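Glycoside Hydrolase (Bacteroides uniformis, PDB 5TA0) probably hydrolyses agarose-type galactans in the agar metabolism of a gut symbiont, an agarose oligosaccharide being bound along the cleft of its barrel domain. Local coordinates at residues 86-91 and 138-143; 93-98 and 154-159; 198-203 and 224-229. All blocks are in the same frame, centred on the assembly; numbering follows the deposited sequence.

Contact 1 (86-91 and 138-143). With GAL (beta-D-galactopyranose), chain C; AAL (3,6-anhydro-alpha-L-galactopyranose), chain B; SO4 (sulfate ion), chain F.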
loop_
_atom_site.group_PDB
_atom_site.type_symbol
_atom_site.label_atom_id
_atom_site.label_comp_id
_atom_site.label_asym_id
_atom_site.label_seq_id
_atom_site.Cartn_x
_atom_site.Cartn_y
_atom_site.Cartn_z
ATOM N N GLY A 86 -19.952 1.597 1.685
ATOM C CA GLY A 86 -21.276 1.192 2.126
ATOM C C GLY A 86 -22.395 2.153 1.790
ATOM O O GLY A 86 -23.501 1.706 1.466
ATOM N N MET A 87 -22.150 3.461 1.841
ATOM C CA MET A 87 -23.233 4.397 1.559
ATOM C C MET A 87 -23.652 4.291 0.098
ATOM O O MET A 87 -24.862 4.219 -0.212
ATOM C CB MET A 87 -22.831 5.829 1.893
ATOM C CG MET A 87 -23.985 6.814 1.697
ATOM S SD MET A 87 -23.659 8.544 2.080
ATOM C CE MET A 87 -23.742 8.503 3.842
ATOM N N ILE A 88 -22.684 4.282 -0.809
ATOM C CA ILE A 88 -22.994 4.171 -2.227
ATOM C C ILE A 88 -23.702 2.825 -2.519
ATOM O O ILE A 88 -24.641 2.772 -3.334
ATOM C CB ILE A 88 -21.777 4.481 -3.129
ATOM C CG1 ILE A 88 -22.210 4.645 -4.590
ATOM C CG2 ILE A 88 -20.663 3.441 -2.983
ATOM C CD1 ILE A 88 -21.106 5.143 -5.480
ATOM N N LYS A 89 -23.298 1.747 -1.841
ATOM C CA LYS A 89 -23.977 0.459 -2.046
ATOM C C LYS A 89 -25.433 0.530 -1.627
ATOM O O LYS A 89 -26.297 0.029 -2.334
ATOM C CB LYS A 89 -23.288 -0.638 -1.234
ATOM C CG LYS A 89 -23.751 -2.031 -1.646
ATOM C CD LYS A 89 -23.066 -3.089 -0.803
ATOM C CE LYS A 89 -23.228 -4.481 -1.355
ATOM N NZ LYS A 89 -22.767 -5.433 -0.301
ATOM N N THR A 90 -25.710 1.131 -0.473
ATOM C CA THR A 90 -27.093 1.250 0.001
ATOM C C THR A 90 -27.951 2.048 -0.970
ATOM O O THR A 90 -29.101 1.667 -1.261
ATOM C CB THR A 90 -27.144 1.824 1.423
ATOM O OG1 THR A 90 -26.431 0.936 2.306
ATOM C CG2 THR A 90 -28.558 1.965 1.907
ATOM N N VAL A 91 -27.403 3.115 -1.523
ATOM C CA VAL A 91 -28.160 3.884 -2.504
ATOM C C VAL A 91 -28.398 3.048 -3.754
ATOM O O VAL A 91 -29.531 2.954 -4.227
ATOM C CB VAL A 91 -27.474 5.222 -2.830
ATOM C CG1 VAL A 91 -28.154 5.892 -4.024
ATOM C CG2 VAL A 91 -27.479 6.115 -1.593
ATOM N N LEU A 138 -13.414 6.770 -2.631
ATOM C CA LEU A 138 -14.717 6.178 -2.920
ATOM C C LEU A 138 -14.523 4.959 -3.834
ATOM O O LEU A 138 -13.680 4.969 -4.711
ATOM C CB LEU A 138 -15.605 7.243 -3.582
ATOM C CG LEU A 138 -17.064 6.854 -3.849
ATOM C CD1 LEU A 138 -17.807 6.434 -2.580
ATOM C CD2 LEU A 138 -17.820 8.010 -4.509
ATOM N N CYS A 139 -15.302 3.906 -3.589
ATOM C CA CYS A 139 -15.268 2.705 -4.413
ATOM C C CYS A 139 -16.594 2.002 -4.336
ATOM O O CYS A 139 -17.301 2.096 -3.310
ATOM C CB CYS A 139 -14.149 1.783 -3.914
ATOM S SG CYS A 139 -13.803 0.320 -4.923
ATOM N N ASN A 140 -16.946 1.284 -5.400
ATOM C CA ASN A 140 -18.101 0.377 -5.381
ATOM C C ASN A 140 -17.663 -1.026 -4.983
ATOM O O ASN A 140 -16.704 -1.577 -5.558
ATOM C CB ASN A 140 -18.734 0.291 -6.768
ATOM C CG ASN A 140 -19.368 1.579 -7.188
ATOM O OD1 ASN A 140 -20.452 1.927 -6.715
ATOM N ND2 ASN A 140 -18.658 2.339 -8.021
ATOM N N GLN A 141 -18.409 -1.651 -4.071
ATOM C CA GLN A 141 -18.317 -3.111 -3.930
ATOM C C GLN A 141 -18.767 -3.775 -5.236
ATOM O O GLN A 141 -19.447 -3.171 -6.068
ATOM C CB GLN A 141 -19.169 -3.582 -2.768
ATOM C CG GLN A 141 -18.643 -3.134 -1.425
ATOM C CD GLN A 141 -19.550 -3.519 -0.288
ATOM O OE1 GLN A 141 -20.097 -4.652 -0.245
ATOM N NE2 GLN A 141 -19.767 -2.586 0.624
ATOM N N PHE A 142 -18.303 -4.996 -5.443
ATOM C CA PHE A 142 -18.519 -5.689 -6.693
ATOM C C PHE A 142 -19.992 -5.766 -7.124
ATOM O O PHE A 142 -20.310 -5.522 -8.295
ATOM C CB PHE A 142 -17.928 -7.098 -6.646
ATOM C CG PHE A 142 -18.064 -7.830 -7.952
ATOM C CD1 PHE A 142 -19.099 -8.751 -8.167
ATOM C CD2 PHE A 142 -17.221 -7.541 -9.007
ATOM C CE1 PHE A 142 -19.239 -9.375 -9.393
ATOM C CE2 PHE A 142 -17.367 -8.158 -10.230
ATOM C CZ PHE A 142 -18.367 -9.086 -10.412
ATOM N N SER A 143 -20.875 -6.096 -6.184
ATOM C CA SER A 143 -22.283 -6.372 -6.482
ATOM C C SER A 143 -23.163 -5.357 -5.786
ATOM O O SER A 143 -22.905 -5.041 -4.638
ATOM C CB SER A 143 -22.618 -7.762 -5.960
ATOM O OG SER A 143 -23.926 -8.136 -6.323
HETATM C C1 GAL C . -18.434 -2.665 3.978
HETATM C C2 GAL C . -19.312 -1.439 4.246
HETATM C C3 GAL C . -20.616 -1.805 4.965
HETATM C C4 GAL C . -21.294 -2.971 4.257
HETATM C C5 GAL C . -20.306 -4.127 4.121
HETATM C C6 GAL C . -20.901 -5.352 3.430
HETATM O O2 GAL C . -18.541 -0.527 5.029
HETATM O O3 GAL C . -21.474 -0.654 5.068
HETATM O O4 GAL C . -21.693 -2.573 2.934
HETATM O O5 GAL C . -19.171 -3.704 3.348
HETATM O O6 GAL C . -19.909 -6.387 3.307
HETATM C C1 AAL B . -14.074 -4.687 2.010
HETATM C C2 AAL B . -14.913 -3.969 0.932
HETATM C C3 AAL B . -15.710 -2.811 1.509
HETATM C C4 AAL B . -16.497 -3.286 2.710
HETATM C C5 AAL B . -15.381 -3.468 3.689
HETATM C C6 AAL B . -14.568 -2.234 3.462
HETATM O O2 AAL B . -15.849 -4.869 0.329
HETATM O O3 AAL B . -14.792 -1.880 2.092
HETATM O O4 AAL B . -17.355 -2.217 3.162
HETATM O O5 AAL B . -14.584 -4.605 3.344
HETATM S S SO4 F . -29.343 -1.816 2.433
HETATM O O1 SO4 F . -28.720 -1.830 1.086
HETATM O O2 SO4 F . -28.459 -1.025 3.333
HETATM O O3 SO4 F . -30.684 -1.219 2.391
HETATM O O4 SO4 F . -29.472 -3.221 2.929
#
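K89 and Q141 meet at the sugar-binding mouth of an alpha/beta barrel, where helix 86-94 packs on the C-terminal end of parallel strand 134-140, the axes of helix 86-91 and strand 138-140 crossing at -43°.

The polar part centres on the Q141 amide. K89, extended throughout, reaches it at about a right angle and donates from NZ to Q141 OE1 at 2.8 Å, approaching from above the carbonyl plane. From the other end of the amide, Q141 NE2 gives a nearly straight bond (164°) to O4 of the galactose in chain C at 3.0 Å, and T85 OG1 is a further partner of NE2. Glutamine suits this place because one flat group can accept and donate at once. A leucine here would probably leave the galactose O4 without this donor and K89 NZ without its acceptor.

The apolar part belongs to I88, whose two branches both turn to the strand, as suits a buried apolar position. Its CG2 touches L138 CD1 at 4.2 Å, and its CD1 lies across N140 OD1, while N140 ND2 is held by V200 O. The same CG2 methyl lies beside the buried C139 O, which has no polar partner.

Steric need explains G86: its CA is already 3.5 Å from O3 of the chain C galactose, and a CB would come to about 2.2 Å from that oxygen.

Contact 2 (93-98 and 154-159). With EDO (1,2-ethanediol), chain X; EDO (1,2-ethanediol), chain N.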
loop_
_atom_site.group_PDB
_atom_site.type_symbol
_atom_site.label_atom_id
_atom_site.label_comp_id
_atom_site.label_asym_id
_atom_site.label_seq_id
_atom_site.Cartn_x
_atom_site.Cartn_y
_atom_site.Cartn_z
ATOM N N ARG A 93 -28.534 -0.199 -4.104
ATOM C CA ARG A 93 -29.411 -1.336 -3.856
ATOM C C ARG A 93 -30.869 -0.947 -3.638
ATOM O O ARG A 93 -31.743 -1.806 -3.736
ATOM C CB ARG A 93 -28.921 -2.149 -2.671
ATOM C CG ARG A 93 -27.631 -2.892 -2.965
ATOM C CD ARG A 93 -27.418 -3.987 -1.947
ATOM N NE ARG A 93 -28.149 -5.184 -2.306
ATOM C CZ ARG A 93 -28.601 -6.083 -1.441
ATOM N NH1 ARG A 93 -29.236 -7.142 -1.891
ATOM N NH2 ARG A 93 -28.437 -5.922 -0.138
ATOM N N ASN A 94 -31.121 0.333 -3.359
ATOM C CA ASN A 94 -32.476 0.821 -3.087
ATOM C C ASN A 94 -33.042 1.793 -4.082
ATOM O O ASN A 94 -34.232 2.067 -4.002
ATOM C CB ASN A 94 -32.520 1.445 -1.686
ATOM C CG ASN A 94 -32.323 0.407 -0.602
ATOM O OD1 ASN A 94 -31.188 0.154 -0.130
ATOM N ND2 ASN A 94 -33.376 -0.258 -0.258
ATOM N N VAL A 95 -32.250 2.325 -5.005
ATOM C CA VAL A 95 -32.760 3.320 -5.956
ATOM C C VAL A 95 -33.724 2.689 -6.962
ATOM O O VAL A 95 -33.535 1.570 -7.442
ATOM C CB VAL A 95 -31.586 4.075 -6.607
ATOM C CG1 VAL A 95 -30.782 3.194 -7.570
ATOM C CG2 VAL A 95 -32.061 5.348 -7.291
ATOM N N LYS A 96 -34.762 3.443 -7.312
ATOM C CA LYS A 96 -35.719 2.971 -8.281
ATOM C C LYS A 96 -35.113 3.016 -9.686
ATOM O O LYS A 96 -34.138 3.749 -9.942
ATOM C CB LYS A 96 -37.002 3.787 -8.203
ATOM C CG LYS A 96 -37.783 3.454 -6.933
ATOM C CD LYS A 96 -38.867 4.467 -6.596
ATOM C CE LYS A 96 -40.036 4.412 -7.572
ATOM N NZ LYS A 96 -40.867 3.183 -7.585
ATOM N N GLU A 97 -35.704 2.221 -10.570
ATOM C CA GLU A 97 -35.304 2.138 -11.969
ATOM C C GLU A 97 -35.917 3.250 -12.791
ATOM O O GLU A 97 -37.073 3.637 -12.576
ATOM C CB GLU A 97 -35.759 0.787 -12.528
ATOM C CG GLU A 97 -35.146 0.395 -13.862
ATOM C CD GLU A 97 -35.614 -0.939 -14.373
ATOM O OE1 GLU A 97 -36.700 -1.394 -13.980
ATOM O OE2 GLU A 97 -34.881 -1.560 -15.165
ATOM N N ASP A 98 -35.177 3.745 -13.767
ATOM C CA ASP A 98 -35.674 4.758 -14.683
ATOM C C ASP A 98 -36.816 4.144 -15.520
ATOM O O ASP A 98 -36.577 3.227 -16.286
ATOM C CB ASP A 98 -34.519 5.208 -15.612
ATOM C CG ASP A 98 -34.853 6.430 -16.466
ATOM O OD1 ASP A 98 -36.055 6.690 -16.698
ATOM O OD2 ASP A 98 -33.891 7.121 -16.903
ATOM N N LYS A 154 -34.743 -3.527 -5.340
ATOM C CA LYS A 154 -35.920 -3.094 -6.074
ATOM C C LYS A 154 -36.263 -4.005 -7.254
ATOM O O LYS A 154 -37.216 -3.717 -7.968
ATOM C CB LYS A 154 -35.760 -1.626 -6.552
ATOM C CG LYS A 154 -35.730 -0.607 -5.434
ATOM C CD LYS A 154 -37.105 -0.458 -4.787
ATOM C CE LYS A 154 -37.158 0.766 -3.908
ATOM N NZ LYS A 154 -38.464 0.857 -3.204
ATOM N N GLY A 155 -35.512 -5.103 -7.466
ATOM C CA GLY A 155 -35.899 -6.120 -8.429
ATOM C C GLY A 155 -35.422 -5.930 -9.851
ATOM O O GLY A 155 -35.922 -6.626 -10.749
ATOM N N TRP A 156 -34.505 -4.985 -10.081
ATOM C CA TRP A 156 -33.993 -4.708 -11.426
ATOM C C TRP A 156 -32.472 -4.812 -11.399
ATOM O O TRP A 156 -31.839 -4.630 -10.371
ATOM C CB TRP A 156 -34.482 -3.330 -11.950
ATOM C CG TRP A 156 -34.015 -2.169 -11.164
ATOM C CD1 TRP A 156 -34.602 -1.636 -10.044
ATOM C CD2 TRP A 156 -32.863 -1.384 -11.422
ATOM N NE1 TRP A 156 -33.863 -0.571 -9.584
ATOM C CE2 TRP A 156 -32.786 -0.388 -10.418
ATOM C CE3 TRP A 156 -31.883 -1.407 -12.434
ATOM C CZ2 TRP A 156 -31.759 0.557 -10.391
ATOM C CZ3 TRP A 156 -30.874 -0.466 -12.397
ATOM C CH2 TRP A 156 -30.802 0.483 -11.379
ATOM N N ALA A 157 -31.912 -5.053 -12.568
ATOM C CA ALA A 157 -30.462 -5.224 -12.745
ATOM C C ALA A 157 -29.892 -4.118 -13.630
ATOM O O ALA A 157 -30.531 -3.721 -14.611
ATOM C CB ALA A 157 -30.171 -6.565 -13.387
ATOM N N LEU A 158 -28.689 -3.631 -13.303
ATOM C CA LEU A 158 -28.044 -2.647 -14.146
ATOM C C LEU A 158 -27.875 -3.191 -15.573
ATOM O O LEU A 158 -27.593 -4.373 -15.781
ATOM C CB LEU A 158 -26.705 -2.211 -13.555
ATOM C CG LEU A 158 -26.806 -1.210 -12.397
ATOM C CD1 LEU A 158 -25.562 -1.182 -11.549
ATOM C CD2 LEU A 158 -27.147 0.194 -12.889
ATOM N N SER A 159 -28.029 -2.318 -16.560
ATOM C CA SER A 159 -27.975 -2.695 -17.951
ATOM C C SER A 159 -26.739 -3.492 -18.309
ATOM O O SER A 159 -25.636 -3.088 -17.946
ATOM C CB SER A 159 -28.019 -1.453 -18.833
ATOM O OG SER A 159 -28.073 -1.872 -20.183
HETATM C C1 EDO X . -36.357 -1.993 -0.543
HETATM O O1 EDO X . -35.812 -0.832 -1.195
HETATM C C2 EDO X . -37.532 -2.533 -1.349
HETATM O O2 EDO X . -38.458 -1.470 -1.631
HETATM C C1 EDO N . -32.207 -4.222 -18.304
HETATM O O1 EDO N . -33.582 -4.391 -18.533
HETATM C C2 EDO N . -31.759 -5.373 -17.437
HETATM O O2 EDO N . -30.385 -5.194 -17.153
#
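On the outer side of the alpha/beta barrel, the chain leaving helix 86-94 meets the loop between strand 134-140 and helix 170-183, and the indole of W156 is wedged against V95 and E97. V95 is the first residue past the helix, and its carbonyl receives the contact's hydrogen bond: W156 NE1 donates to V95 O at 3.0 Å with an N-H...O angle of 149°. The acceptor lies in the indole plane and the donor in the carbonyl plane, so the bond meets the ring strictly at its edge. With CG set between the backbone N and the carbonyl carbon (chi1 63°), the ring turns toward the 93-98 segment. Tryptophan suits the place by joining a wide apolar surface to one N-H.

That surface is used on its face and its rim. E97 CB stands almost straight above the five-membered ring, 3.5 Å from its centroid, a CH-pi contact. Farther along, the E97 carboxylate lies only 16° from parallel to the ring and is held through OE2 by the backbone N of G103. At the rim, V95 CG1 reaches W156 CZ2 at 4.0 Å; the valine also packs on L110 and L113 of helix 107-123.

Nearer solvent, K154 bends back along the helix end. G155 follows with positive phi, where a side chain would press on the carbonyl of K154. The aliphatic part of K154 does the touching: CE lies 3.2 Å from N94 O and 4.1 Å from K96 CG, while NZ continues to O2 of a 1,2-ethanediol, probably from the crystallisation liquor, at 2.8 Å.

Contact 3 (198-203 and 224-229). With GAL (beta-D-galactopyranose), chain D; AAL (3,6-anhydro-alpha-L-galactopyranose), chain E.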
loop_
_atom_site.group_PDB
_atom_site.type_symbol
_atom_site.label_atom_id
_atom_site.label_comp_id
_atom_site.label_asym_id
_atom_site.label_seq_id
_atom_site.Cartn_x
_atom_site.Cartn_y
_atom_site.Cartn_z
ATOM N N CYS A 198 -11.641 8.140 -6.955
ATOM C CA CYS A 198 -12.720 7.192 -7.238
ATOM C C CYS A 198 -12.158 5.941 -7.868
ATOM O O CYS A 198 -11.838 5.898 -9.057
ATOM C CB CYS A 198 -13.783 7.832 -8.126
ATOM S SG CYS A 198 -14.721 9.146 -7.310
ATOM N N GLU A 199 -12.091 4.888 -7.066
ATOM C CA GLU A 199 -11.823 3.570 -7.604
ATOM C C GLU A 199 -13.094 3.081 -8.275
ATOM O O GLU A 199 -14.190 3.379 -7.835
ATOM C CB GLU A 199 -11.417 2.594 -6.500
ATOM C CG GLU A 199 -10.153 2.940 -5.710
ATOM C CD GLU A 199 -9.935 1.947 -4.573
ATOM O OE1 GLU A 199 -10.827 1.810 -3.710
ATOM O OE2 GLU A 199 -8.870 1.254 -4.603
ATOM N N VAL A 200 -12.935 2.311 -9.345
ATOM C CA VAL A 200 -14.114 1.826 -10.077
ATOM C C VAL A 200 -14.871 0.761 -9.278
ATOM O O VAL A 200 -16.085 0.870 -9.028
ATOM C CB VAL A 200 -13.706 1.322 -11.483
ATOM C CG1 VAL A 200 -14.846 0.574 -12.174
ATOM C CG2 VAL A 200 -13.242 2.514 -12.336
ATOM N N ILE A 201 -14.154 -0.290 -8.902
ATOM C CA ILE A 201 -14.820 -1.486 -8.343
ATOM C C ILE A 201 -13.858 -2.300 -7.501
ATOM O O ILE A 201 -12.704 -2.517 -7.889
ATOM C CB ILE A 201 -15.482 -2.306 -9.483
ATOM C CG1 ILE A 201 -16.414 -3.397 -8.950
ATOM C CG2 ILE A 201 -14.439 -2.859 -10.446
ATOM C CD1 ILE A 201 -17.187 -4.080 -10.028
ATOM N N ASN A 202 -14.324 -2.773 -6.354
ATOM C CA ASN A 202 -13.472 -3.500 -5.417
ATOM C C ASN A 202 -13.240 -4.968 -5.799
ATOM O O ASN A 202 -14.205 -5.716 -5.985
ATOM C CB ASN A 202 -14.124 -3.455 -4.035
ATOM C CG ASN A 202 -13.246 -4.009 -2.949
ATOM O OD1 ASN A 202 -12.218 -3.437 -2.620
ATOM N ND2 ASN A 202 -13.661 -5.138 -2.351
ATOM N N GLU A 203 -11.973 -5.389 -5.937
ATOM C CA GLU A 203 -11.593 -6.809 -6.087
ATOM C C GLU A 203 -12.465 -7.578 -7.088
ATOM O O GLU A 203 -13.054 -8.622 -6.784
ATOM C CB GLU A 203 -11.599 -7.474 -4.707
ATOM C CG GLU A 203 -10.615 -6.813 -3.747
ATOM C CD GLU A 203 -10.389 -7.534 -2.446
ATOM O OE1 GLU A 203 -11.234 -8.365 -2.075
ATOM O OE2 GLU A 203 -9.374 -7.192 -1.781
ATOM N N GLU A 224 -12.284 -3.344 -20.031
ATOM C CA GLU A 224 -13.027 -2.411 -20.890
ATOM C C GLU A 224 -14.000 -1.601 -20.036
ATOM O O GLU A 224 -14.095 -0.383 -20.191
ATOM C CB GLU A 224 -13.824 -3.120 -22.026
ATOM C CG GLU A 224 -13.016 -3.570 -23.254
ATOM C CD GLU A 224 -13.826 -4.245 -24.379
ATOM O OE1 GLU A 224 -15.046 -4.001 -24.501
ATOM O OE2 GLU A 224 -13.202 -5.050 -25.082
ATOM N N PHE A 225 -14.718 -2.289 -19.138
ATOM C CA PHE A 225 -15.665 -1.647 -18.211
ATOM C C PHE A 225 -15.029 -0.471 -17.470
ATOM O O PHE A 225 -15.666 0.554 -17.286
ATOM C CB PHE A 225 -16.181 -2.740 -17.272
ATOM C CG PHE A 225 -17.030 -2.297 -16.108
ATOM C CD1 PHE A 225 -18.402 -2.181 -16.252
ATOM C CD2 PHE A 225 -16.493 -2.153 -14.843
ATOM C CE1 PHE A 225 -19.200 -1.853 -15.175
ATOM C CE2 PHE A 225 -17.296 -1.847 -13.769
ATOM C CZ PHE A 225 -18.650 -1.701 -13.932
ATOM N N HIS A 226 -13.771 -0.593 -17.077
ATOM C CA HIS A 226 -13.105 0.498 -16.391
ATOM C C HIS A 226 -13.026 1.780 -17.235
ATOM O O HIS A 226 -13.240 2.867 -16.715
ATOM C CB HIS A 226 -11.699 0.104 -15.925
ATOM C CG HIS A 226 -11.689 -0.677 -14.646
ATOM N ND1 HIS A 226 -12.138 -1.971 -14.534
ATOM C CD2 HIS A 226 -11.298 -0.318 -13.402
ATOM C CE1 HIS A 226 -12.035 -2.369 -13.276
ATOM N NE2 HIS A 226 -11.505 -1.393 -12.571
ATOM N N SER A 227 -12.709 1.668 -18.516
ATOM C CA SER A 227 -12.683 2.863 -19.383
ATOM C C SER A 227 -14.061 3.504 -19.463
ATOM O O SER A 227 -14.195 4.717 -19.388
ATOM C CB SER A 227 -12.212 2.495 -20.774
ATOM O OG SER A 227 -10.849 2.076 -20.759
ATOM N N THR A 228 -15.092 2.668 -19.580
ATOM C CA THR A 228 -16.454 3.188 -19.668
ATOM C C THR A 228 -16.878 3.868 -18.368
ATOM O O THR A 228 -17.479 4.948 -18.387
ATOM C CB THR A 228 -17.393 2.065 -20.086
ATOM O OG1 THR A 228 -16.996 1.636 -21.411
ATOM C CG2 THR A 228 -18.866 2.525 -20.110
ATOM N N ILE A 229 -16.550 3.275 -17.221
ATOM C CA ILE A 229 -16.867 3.909 -15.945
ATOM C C ILE A 229 -16.151 5.257 -15.806
ATOM O O ILE A 229 -16.763 6.252 -15.416
ATOM C CB ILE A 229 -16.571 3.008 -14.725
ATOM C CG1 ILE A 229 -17.380 1.703 -14.787
ATOM C CG2 ILE A 229 -16.859 3.746 -13.427
ATOM C CD1 ILE A 229 -18.883 1.829 -14.889
HETATM C C1 GAL D . -11.793 -9.014 1.849
HETATM C C2 GAL D . -12.443 -7.764 1.276
HETATM C C3 GAL D . -12.895 -6.759 2.321
HETATM C C4 GAL D . -13.397 -7.412 3.604
HETATM C C5 GAL D . -12.509 -8.530 4.077
HETATM C C6 GAL D . -12.985 -9.253 5.350
HETATM O O2 GAL D . -11.520 -7.096 0.427
HETATM O O3 GAL D . -13.970 -6.069 1.667
HETATM O O4 GAL D . -14.718 -7.922 3.349
HETATM O O5 GAL D . -12.483 -9.480 3.012
HETATM O O6 GAL D . -13.031 -8.399 6.507
HETATM C C1 AAL E . -10.860 -14.040 0.626
HETATM C C2 AAL E . -12.061 -13.586 1.456
HETATM C C3 AAL E . -12.489 -12.228 0.960
HETATM C C4 AAL E . -11.379 -11.224 1.103
HETATM C C5 AAL E . -10.494 -11.703 -0.012
HETATM C C6 AAL E . -11.485 -11.873 -1.138
HETATM O O2 AAL E . -11.722 -13.504 2.847
HETATM O O3 AAL E . -12.690 -12.302 -0.465
HETATM O O4 AAL E . -11.882 -9.951 0.772
HETATM O O5 AAL E . -9.941 -12.957 0.396
HETATM O O HOH W 1 -11.376 -0.793 -9.723
#
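V200, placed where the chain turns a corner just beyond strand 197-199, pushes its side chain into the face that helix 219-236 presents through F225, H226 and I229. Its CG1 is anti to the backbone N (chi1 169°), which brings this methyl among all three helix residues. CG1 sits over one face of the H226 imidazole, 4.0 Å from the ring centroid in a CH-pi contact, and also reaches F225 CE2 and I229 CG1, each at 3.8 Å. The second methyl, CG2, and the CB lie against the imidazole carbon, V200 CB standing 3.5 Å from H226 CD2. A small beta-branched residue fits here, since it offers methyls in two directions without a long chain to fold away. On the helix itself, I229 CG1 covers the centre of the F225 ring, one turn earlier.

Strand 197-199 is one of the parallel strands of the alpha/beta barrel, and helix 219-236 lies in the connection that leads on to the adjacent parallel strand 242-247.

I201 comes next and crosses H226 at about a right angle, its CG2 3.7 Å from H226 CE1; its longer branch ends loosely near F225, I201 CD1 to F225 CE2 being 4.4 Å. Here the imidazole shows its polar edge: a water in the ring plane lies 2.9 Å from H226 NE2 and accepts from I201 N. Histidine can thus offer V200 a flat face while NE2 meets the water and ND1 is paired with L222 O.

N202 and E203 then turn into the sugar cleft. N202 OD1 is bonded to R83 NH1, and E203 OE2 to H281 ND1, while E203 OE1 lies 2.8 Å from O2 of the galactose in chain D.

How the contacts relate
All three contacts belong to the alpha/beta barrel and lie on the same side of the chain's centre. Contacts 1 and 2 share helix 86-94, the first at its start beside the sugar and the second at its far end, with centres 14 Å apart; their segments alternate along the chain. Contact 3 opens only after both have closed. It joins contact 1, 13 Å away, through neighbouring parallel strands 134-140 and 197-199, where N140 O probably accepts from N202 N. Contacts 1 and 3 each include residues of the glycan pocket, whereas contact 2, 19 Å from contact 3, joins the end of helix 86-94 to a loop on the periphery.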